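Side-chain contact in hydroxyindole o-methyltransferase (Homo sapiens, PDB 4A6D), which catalyses the last step of melatonin synthesis, transferring a methyl group from S-adenosyl-L-methionine to N-acetylserotonin: residues A[118-123]-A[303-308]. Sequence-based numbering, arbitrary orientation.
Sequences GHLADA and MLVQTE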
loop_
_atom_site.group_PDB
_atom_site.type_symbol
_atom_site.label_atom_id
_atom_site.label_comp_id
_atom_site.label_asym_id
_atom_site.label_seq_id
_atom_site.Cartn_x
_atom_site.Cartn_y
_atom_site.Cartn_z
ATOM N N GLY A 118 -7.224 -4.209 -4.377
ATOM C CA GLY A 118 -6.593 -5.366 -4.998
ATOM C C GLY A 118 -7.206 -5.632 -6.366
ATOM O O GLY A 118 -6.550 -6.157 -7.268
ATOM N N HIS A 119 -8.465 -5.208 -6.538
ATOM C CA HIS A 119 -9.217 -5.327 -7.786
ATOM C C HIS A 119 -9.149 -4.028 -8.625
ATOM O O HIS A 119 -10.028 -3.814 -9.458
ATOM C CB HIS A 119 -10.684 -5.726 -7.500
ATOM C CG HIS A 119 -10.811 -6.960 -6.670
ATOM N ND1 HIS A 119 -10.687 -8.215 -7.227
ATOM C CD2 HIS A 119 -11.022 -7.088 -5.341
ATOM C CE1 HIS A 119 -10.820 -9.069 -6.224
ATOM N NE2 HIS A 119 -11.031 -8.439 -5.071
ATOM N N LEU A 120 -8.078 -3.208 -8.452
ATOM C CA LEU A 120 -7.882 -1.931 -9.162
ATOM C C LEU A 120 -7.861 -2.080 -10.680
ATOM O O LEU A 120 -8.532 -1.304 -11.372
ATOM C CB LEU A 120 -6.630 -1.148 -8.682
ATOM C CG LEU A 120 -6.367 0.186 -9.409
ATOM C CD1 LEU A 120 -7.519 1.173 -9.211
ATOM C CD2 LEU A 120 -5.103 0.812 -8.973
ATOM N N ALA A 121 -7.094 -3.056 -11.186
ATOM C CA ALA A 121 -6.939 -3.318 -12.615
ATOM C C ALA A 121 -8.282 -3.572 -13.299
ATOM O O ALA A 121 -8.496 -3.056 -14.396
ATOM C CB ALA A 121 -5.976 -4.474 -12.847
ATOM N N ASP A 122 -9.215 -4.276 -12.619
ATOM C CA ASP A 122 -10.540 -4.536 -13.170
ATOM C C ASP A 122 -11.457 -3.344 -13.068
ATOM O O ASP A 122 -12.271 -3.150 -13.965
ATOM C CB ASP A 122 -11.178 -5.785 -12.562
ATOM C CG ASP A 122 -10.448 -7.079 -12.840
ATOM O OD1 ASP A 122 -9.669 -7.132 -13.838
ATOM O OD2 ASP A 122 -10.631 -8.034 -12.061
ATOM N N ALA A 123 -11.344 -2.543 -11.982
ATOM C CA ALA A 123 -12.136 -1.312 -11.800
ATOM C C ALA A 123 -11.735 -0.314 -12.888
ATOM O O ALA A 123 -12.589 0.331 -13.456
ATOM C CB ALA A 123 -11.912 -0.727 -10.420
ATOM N N MET A 303 -12.942 6.457 -5.698
ATOM C CA MET A 303 -14.382 6.580 -5.969
ATOM C C MET A 303 -14.759 5.635 -7.115
ATOM O O MET A 303 -15.860 5.100 -7.116
ATOM C CB MET A 303 -14.801 8.036 -6.275
ATOM C CG MET A 303 -14.677 8.998 -5.092
ATOM S SD MET A 303 -15.780 8.680 -3.678
ATOM C CE MET A 303 -14.682 7.798 -2.605
ATOM N N LEU A 304 -13.864 5.452 -8.090
ATOM C CA LEU A 304 -14.083 4.542 -9.205
ATOM C C LEU A 304 -14.129 3.099 -8.672
ATOM O O LEU A 304 -15.049 2.354 -9.001
ATOM C CB LEU A 304 -12.988 4.689 -10.294
ATOM C CG LEU A 304 -13.007 3.626 -11.413
ATOM C CD1 LEU A 304 -14.267 3.754 -12.288
ATOM C CD2 LEU A 304 -11.782 3.709 -12.264
ATOM N N VAL A 305 -13.167 2.748 -7.811
ATOM C CA VAL A 305 -13.025 1.430 -7.177
ATOM C C VAL A 305 -14.185 1.127 -6.209
ATOM O O VAL A 305 -14.636 -0.010 -6.154
ATOM C CB VAL A 305 -11.629 1.333 -6.488
ATOM C CG1 VAL A 305 -11.524 0.130 -5.562
ATOM C CG2 VAL A 305 -10.513 1.297 -7.518
ATOM N N GLN A 306 -14.674 2.134 -5.475
ATOM C CA GLN A 306 -15.702 1.934 -4.457
ATOM C C GLN A 306 -17.132 2.459 -4.735
ATOM O O GLN A 306 -18.063 1.665 -4.710
ATOM C CB GLN A 306 -15.185 2.394 -3.083
ATOM C CG GLN A 306 -14.295 1.348 -2.414
ATOM C CD GLN A 306 -13.910 1.754 -1.018
ATOM O OE1 GLN A 306 -14.652 1.573 -0.044
ATOM N NE2 GLN A 306 -12.729 2.296 -0.890
ATOM N N THR A 307 -17.315 3.763 -4.948
ATOM C CA THR A 307 -18.615 4.357 -5.194
ATOM C C THR A 307 -19.016 4.316 -6.692
ATOM O O THR A 307 -18.582 3.440 -7.435
ATOM C CB THR A 307 -18.628 5.782 -4.661
ATOM O OG1 THR A 307 -17.825 6.586 -5.521
ATOM C CG2 THR A 307 -18.189 5.886 -3.195
ATOM N N GLU A 308 -19.861 5.288 -7.113
ATOM C CA GLU A 308 -20.352 5.477 -8.487
ATOM C C GLU A 308 -19.867 6.824 -9.023
ATOM O O GLU A 308 -20.150 7.172 -10.172
ATOM C CB GLU A 308 -21.879 5.459 -8.500
ATOM C CG GLU A 308 -22.498 4.072 -8.469
ATOM C CD GLU A 308 -24.001 4.045 -8.244
ATOM O OE1 GLU A 308 -24.639 5.128 -8.231
ATOM O OE2 GLU A 308 -24.542 2.929 -8.067
#
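Apolar packing centres on Val305, whose CG2 methyl meets both Leu120 and Ala123. Leu120 brings CD1 to within 3.4 Å of Val305 CG2, the two side chains crossing at about a right angle; CG of the leucine is anti to its own nitrogen (chi1 179°), a setting that extends the branch across to the valine. From one turn further along the same helix, Ala123 CB reaches the same methyl, Val305 CG2, at 3.8 Å. A single-methyl residue suits this place, because here the backbones come close, with 5.4 Å from Ala123 CA to Val305 CA. With CG1 anti to the backbone N (chi1 168°), Val305 CG2 lies beside that N and faces helix 120-126; the valine also packs on Cys116 and Trp117 of helix 103-117.

These pieces join helix 120-126 to helix 294-305 in the Rossmann-like class I methyltransferase domain, next to Gln306 and Asn302, which bind substrate and are hydrogen-bonded to each other. Leu120 and Leu304 also pack against Gln23 and Gly59, respectively, of the second subunit, so the homodimer interface adjoins this core.

Leu304 meets backbone instead of side chain: its CD2 lies 3.7 Å from Ala123 O, a van der Waals contact. With an alanine here, CG and both its methyls are gone, which would probably open a gap beside Ala123 O and weaken the packing on Gly59 of the second subunit.

No hydrogen bond crosses between the two segments. Within them, Ala123 N donates to His119 O (3.1 Å), His119 standing at the N-cap, while Thr307 suits its loop position because its hydroxyl OG1 can donate back to Met303 O (2.9 Å), tilted 21° from the carbonyl plane.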